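Local coordinates for mandelate racemase/muconate lactonizing protein (Thermobispora bispora, PDB 3VC5) that probably dehydrates D-glucarate to 5-dehydro-4-deoxy-D-glucarate with the help of magnesium, as a member of the mandelate racemase branch of the enolase superfamily, at residues V33-L41 against T368-V376. Numbering follows the deposited sequence.
Sequences VAFRDPPLL and TPWQDGQDV
Two glutamines of a type I' turn, Q371 to Q374, grip the backbone around R36 at the end of strand 25-36, joining the N-terminal capping domain of this enolase-superfamily fold to a loop of its barrel domain. Q374 suits the post because its amide both accepts and donates: OE1 accepts a hydrogen bond from R36 N (2.9 Å) on an in-plane lone pair, while NE2 gives to R36 O (2.9 Å) and, within the turn, to Q371 O. Q371, bent at chi2 (48°), uses both N-H groups of NE2, one for R36 O and one for D37 OD1, which it meets from above the carboxylate plane at 3.0 Å; D37 OD2 is hydrogen-bonded to H47 ND1. The R36 guanidinium lies stacked on the Q374 amide, planes 23° apart, with OE1 over its centre. A leucine in place of Q374 would probably leave R36 N without its acceptor and the turn less firmly tied to the strand. Apolar contacts extend the seam. F35 packs its ring against Q371 CG (3.5 Å from CE1). W370, its NE1 hydrogen-bonded to Y167 O, offers a broad indole to two aliphatic neighbours: P38 CG touches CE3, and L40 makes a CH-pi contact, CD2 lying over the six-membered ring, 3.9 Å from its centroid.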
ATOM      1  N   VAL A  33       1.986  13.757 -28.452  1.00 22.56           N
ATOM      2  CA  VAL A  33       0.745  14.097 -29.179  1.00 22.52           C
ATOM      3  C   VAL A  33       0.265  15.454 -28.697  1.00 23.28           C
ATOM      4  O   VAL A  33       0.623  15.906 -27.575  1.00 23.18           O
ATOM      5  CB  VAL A  33      -0.381  13.048 -28.938  1.00 21.24           C
ATOM      6  CG1 VAL A  33      -0.004  11.690 -29.542  1.00 23.16           C
ATOM      7  CG2 VAL A  33      -0.735  12.924 -27.441  1.00 22.72           C
ATOM      8  N   ALA A  34      -0.511  16.126 -29.540  1.00 21.75           N
ATOM      9  CA  ALA A  34      -1.170  17.375 -29.127  1.00 21.54           C
ATOM     10  C   ALA A  34      -2.606  17.304 -29.566  1.00 23.50           C
ATOM     11  O   ALA A  34      -2.915  16.715 -30.626  1.00 25.15           O
ATOM     12  CB  ALA A  34      -0.491  18.608 -29.738  1.00 23.55           C
ATOM     13  N   PHE A  35      -3.499  17.901 -28.769  1.00 21.97           N
ATOM     14  CA  PHE A  35      -4.921  17.904 -29.136  1.00 23.54           C
ATOM     15  C   PHE A  35      -5.556  19.221 -28.674  1.00 24.11           C
ATOM     16  O   PHE A  35      -4.961  19.945 -27.871  1.00 24.21           O
ATOM     17  CB  PHE A  35      -5.637  16.676 -28.562  1.00 23.15           C
ATOM     18  CG  PHE A  35      -5.324  16.429 -27.106  1.00 20.49           C
ATOM     19  CD1 PHE A  35      -6.076  17.077 -26.108  1.00 22.23           C
ATOM     20  CD2 PHE A  35      -4.317  15.522 -26.737  1.00 22.62           C
ATOM     21  CE1 PHE A  35      -5.769  16.866 -24.723  1.00 24.32           C
ATOM     22  CE2 PHE A  35      -4.020  15.291 -25.400  1.00 22.83           C
ATOM     23  CZ  PHE A  35      -4.752  15.957 -24.390  1.00 21.86           C
ATOM     24  N   ARG A  36      -6.725  19.557 -29.221  1.00 23.17           N
ATOM     25  CA  ARG A  36      -7.341  20.865 -29.001  1.00 22.42           C
ATOM     26  C   ARG A  36      -7.910  20.966 -27.603  1.00 26.25           C
ATOM     27  O   ARG A  36      -8.469  19.973 -27.068  1.00 25.51           O
ATOM     28  CB  ARG A  36      -8.469  21.082 -30.026  1.00 25.26           C
ATOM     29  CG  ARG A  36      -7.938  21.171 -31.448  1.00 31.83           C
ATOM     30  CD  ARG A  36      -9.058  21.327 -32.481  1.00 39.84           C
ATOM     31  NE  ARG A  36     -10.114  20.318 -32.303  1.00 47.65           N
ATOM     32  CZ  ARG A  36     -10.097  19.091 -32.828  1.00 46.33           C
ATOM     33  NH1 ARG A  36      -9.079  18.696 -33.596  1.00 50.67           N
ATOM     34  NH2 ARG A  36     -11.107  18.256 -32.591  1.00 51.35           N
ATOM     35  N   ASP A  37      -7.781  22.155 -27.003  1.00 23.70           N
ATOM     36  CA  ASP A  37      -8.299  22.399 -25.668  1.00 22.21           C
ATOM     37  C   ASP A  37      -8.934  23.789 -25.691  1.00 23.85           C
ATOM     38  O   ASP A  37      -8.349  24.702 -26.253  1.00 26.23           O
ATOM     39  CB  ASP A  37      -7.115  22.447 -24.683  1.00 24.02           C
ATOM     40  CG  ASP A  37      -7.531  22.202 -23.233  1.00 23.98           C
ATOM     41  OD1 ASP A  37      -8.607  21.634 -22.990  1.00 23.70           O
ATOM     42  OD2 ASP A  37      -6.741  22.550 -22.324  1.00 25.92           O
ATOM     43  N   PRO A  38     -10.113  23.959 -25.066  1.00 24.00           N
ATOM     44  CA  PRO A  38     -10.717  25.315 -25.011  1.00 25.27           C
ATOM     45  C   PRO A  38      -9.956  26.257 -24.071  1.00 24.76           C
ATOM     46  O   PRO A  38      -9.051  25.809 -23.345  1.00 27.65           O
ATOM     47  CB  PRO A  38     -12.135  25.045 -24.467  1.00 26.38           C
ATOM     48  CG  PRO A  38     -12.378  23.572 -24.647  1.00 27.38           C
ATOM     49  CD  PRO A  38     -11.008  22.934 -24.487  1.00 26.27           C
ATOM     50  N   PRO A  39     -10.320  27.561 -24.069  1.00 25.23           N
ATOM     51  CA  PRO A  39      -9.631  28.579 -23.251  1.00 25.98           C
ATOM     52  C   PRO A  39     -10.168  28.567 -21.805  1.00 27.65           C
ATOM     53  O   PRO A  39     -10.831  29.508 -21.339  1.00 28.71           O
ATOM     54  CB  PRO A  39      -9.952  29.897 -23.984  1.00 27.46           C
ATOM     55  CG  PRO A  39     -11.284  29.632 -24.630  1.00 28.18           C
ATOM     56  CD  PRO A  39     -11.206  28.174 -25.079  1.00 27.36           C
ATOM     57  N   LEU A  40      -9.858  27.478 -21.109  1.00 25.73           N
ATOM     58  CA  LEU A  40     -10.264  27.273 -19.735  1.00 23.54           C
ATOM     59  C   LEU A  40      -9.382  28.128 -18.806  1.00 23.72           C
ATOM     60  O   LEU A  40      -8.151  28.055 -18.845  1.00 27.19           O
ATOM     61  CB  LEU A  40     -10.138  25.787 -19.395  1.00 23.97           C
ATOM     62  CG  LEU A  40     -10.834  24.822 -20.350  1.00 23.98           C
ATOM     63  CD1 LEU A  40     -10.630  23.340 -19.896  1.00 26.37           C
ATOM     64  CD2 LEU A  40     -12.304  25.139 -20.526  1.00 26.23           C
ATOM     65  N   LEU A  41     -10.023  28.984 -18.011  1.00 24.35           N
ATOM     66  CA  LEU A  41      -9.312  29.909 -17.143  1.00 24.27           C
ATOM     67  C   LEU A  41      -8.984  29.250 -15.804  1.00 22.93           C
ATOM     68  O   LEU A  41      -9.726  28.406 -15.304  1.00 26.35           O
ATOM     69  CB  LEU A  41     -10.186  31.155 -16.918  1.00 26.04           C
ATOM     70  CG  LEU A  41     -10.470  31.965 -18.188  1.00 25.32           C
ATOM     71  CD1 LEU A  41     -11.664  32.874 -17.980  1.00 27.61           C
ATOM     72  CD2 LEU A  41      -9.253  32.820 -18.502  1.00 31.31           C
ATOM     73  N   THR A 368     -12.378  15.095 -19.383  1.00 22.40           N
ATOM     74  CA  THR A 368     -12.882  14.447 -20.605  1.00 22.66           C
ATOM     75  C   THR A 368     -13.830  15.303 -21.474  1.00 25.91           C
ATOM     76  O   THR A 368     -13.607  15.419 -22.664  1.00 24.78           O
ATOM     77  CB  THR A 368     -13.515  13.070 -20.285  1.00 22.69           C
ATOM     78  OG1 THR A 368     -12.492  12.165 -19.819  1.00 24.52           O
ATOM     79  CG2 THR A 368     -14.220  12.495 -21.515  1.00 25.79           C
ATOM     80  N   PRO A 369     -14.867  15.936 -20.882  1.00 25.54           N
ATOM     81  CA  PRO A 369     -15.821  16.647 -21.786  1.00 23.58           C
ATOM     82  C   PRO A 369     -15.122  17.702 -22.662  1.00 21.52           C
ATOM     83  O   PRO A 369     -15.527  17.942 -23.805  1.00 24.85           O
ATOM     84  CB  PRO A 369     -16.773  17.328 -20.805  1.00 25.47           C
ATOM     85  CG  PRO A 369     -16.726  16.408 -19.561  1.00 28.27           C
ATOM     86  CD  PRO A 369     -15.277  16.020 -19.460  1.00 25.44           C
ATOM     87  N   TRP A 370     -14.082  18.347 -22.119  1.00 22.38           N
ATOM     88  CA  TRP A 370     -13.422  19.475 -22.776  1.00 22.56           C
ATOM     89  C   TRP A 370     -12.651  19.032 -24.002  1.00 22.09           C
ATOM     90  O   TRP A 370     -12.358  19.857 -24.890  1.00 25.78           O
ATOM     91  CB  TRP A 370     -12.462  20.170 -21.767  1.00 20.55           C
ATOM     92  CG  TRP A 370     -13.299  20.744 -20.626  1.00 22.37           C
ATOM     93  CD1 TRP A 370     -13.257  20.382 -19.316  1.00 23.90           C
ATOM     94  CD2 TRP A 370     -14.331  21.752 -20.730  1.00 25.56           C
ATOM     95  NE1 TRP A 370     -14.192  21.104 -18.588  1.00 23.92           N
ATOM     96  CE2 TRP A 370     -14.870  21.936 -19.441  1.00 27.04           C
ATOM     97  CE3 TRP A 370     -14.867  22.491 -21.800  1.00 25.01           C
ATOM     98  CZ2 TRP A 370     -15.891  22.867 -19.180  1.00 25.11           C
ATOM     99  CZ3 TRP A 370     -15.881  23.404 -21.540  1.00 24.26           C
ATOM    100  CH2 TRP A 370     -16.387  23.579 -20.252  1.00 24.46           C
ATOM    101  N   GLN A 371     -12.285  17.742 -24.032  1.00 23.44           N
ATOM    102  CA  GLN A 371     -11.549  17.224 -25.183  1.00 24.97           C
ATOM    103  C   GLN A 371     -12.502  16.845 -26.324  1.00 24.23           C
ATOM    104  O   GLN A 371     -12.059  16.485 -27.406  1.00 24.10           O
ATOM    105  CB  GLN A 371     -10.651  16.058 -24.769  1.00 23.56           C
ATOM    106  CG  GLN A 371      -9.197  16.521 -24.537  1.00 26.13           C
ATOM    107  CD  GLN A 371      -9.136  17.765 -23.655  1.00 26.68           C
ATOM    108  OE1 GLN A 371      -9.305  17.670 -22.420  1.00 24.13           O
ATOM    109  NE2 GLN A 371      -8.922  18.940 -24.273  1.00 23.57           N
ATOM    110  N   ASP A 372     -13.779  16.972 -26.081  1.00 27.11           N
ATOM    111  CA  ASP A 372     -14.811  16.811 -27.113  1.00 30.11           C
ATOM    112  C   ASP A 372     -14.621  15.634 -28.066  1.00 31.03           C
ATOM    113  O   ASP A 372     -14.756  15.768 -29.255  1.00 30.64           O
ATOM    114  CB  ASP A 372     -14.980  18.108 -27.864  1.00 37.95           C
ATOM    115  CG  ASP A 372     -16.393  18.318 -28.389  1.00 45.57           C
ATOM    116  OD1 ASP A 372     -17.339  17.717 -27.913  1.00 46.07           O
ATOM    117  OD2 ASP A 372     -16.502  19.058 -29.326  1.00 55.65           O
ATOM    118  N   GLY A 373     -14.344  14.485 -27.497  1.00 26.38           N
ATOM    119  CA  GLY A 373     -14.301  13.228 -28.232  1.00 27.35           C
ATOM    120  C   GLY A 373     -12.955  12.889 -28.828  1.00 24.15           C
ATOM    121  O   GLY A 373     -12.785  11.779 -29.348  1.00 29.35           O
ATOM    122  N   GLN A 374     -11.977  13.801 -28.734  1.00 23.17           N
ATOM    123  CA  GLN A 374     -10.629  13.478 -29.258  1.00 24.73           C
ATOM    124  C   GLN A 374     -10.034  12.304 -28.475  1.00 24.63           C
ATOM    125  O   GLN A 374     -10.076  12.293 -27.241  1.00 25.36           O
ATOM    126  CB  GLN A 374      -9.679  14.680 -29.145  1.00 23.05           C
ATOM    127  CG  GLN A 374     -10.102  15.905 -29.967  1.00 24.96           C
ATOM    128  CD  GLN A 374      -9.312  17.139 -29.626  1.00 24.21           C
ATOM    129  OE1 GLN A 374      -8.391  17.531 -30.354  1.00 25.17           O
ATOM    130  NE2 GLN A 374      -9.654  17.763 -28.505  1.00 24.71           N
ATOM    131  N   ASP A 375      -9.433  11.336 -29.160  1.00 23.85           N
ATOM    132  CA  ASP A 375      -8.836  10.227 -28.437  1.00 22.52           C
ATOM    133  C   ASP A 375      -7.912   9.433 -29.339  1.00 24.38           C
ATOM    134  O   ASP A 375      -7.963   9.596 -30.567  1.00 26.08           O
ATOM    135  CB  ASP A 375      -9.904   9.318 -27.843  1.00 23.10           C
ATOM    136  CG  ASP A 375      -9.489   8.713 -26.492  1.00 23.65           C
ATOM    137  OD1 ASP A 375      -8.261   8.589 -26.220  1.00 24.27           O
ATOM    138  OD2 ASP A 375     -10.401   8.372 -25.700  1.00 25.50           O
ATOM    139  N   VAL A 376      -7.043   8.628 -28.719  1.00 22.41           N
ATOM    140  CA  VAL A 376      -6.179   7.712 -29.458  1.00 21.82           C
ATOM    141  C   VAL A 376      -6.575   6.244 -29.268  1.00 24.03           C
ATOM    142  O   VAL A 376      -5.876   5.346 -29.780  1.00 27.67           O
ATOM    143  CB  VAL A 376      -4.672   7.908 -29.097  1.00 22.60           C
ATOM    144  CG1 VAL A 376      -4.190   9.299 -29.530  1.00 25.63           C
ATOM    145  CG2 VAL A 376      -4.458   7.640 -27.601  1.00 24.99           C
TER
HETATM  146  O   HOH W   1     -11.521  20.489 -27.424  1.00 37.02           O
HETATM  147  O   HOH W   2      -8.854  20.006 -20.822  1.00 23.32           O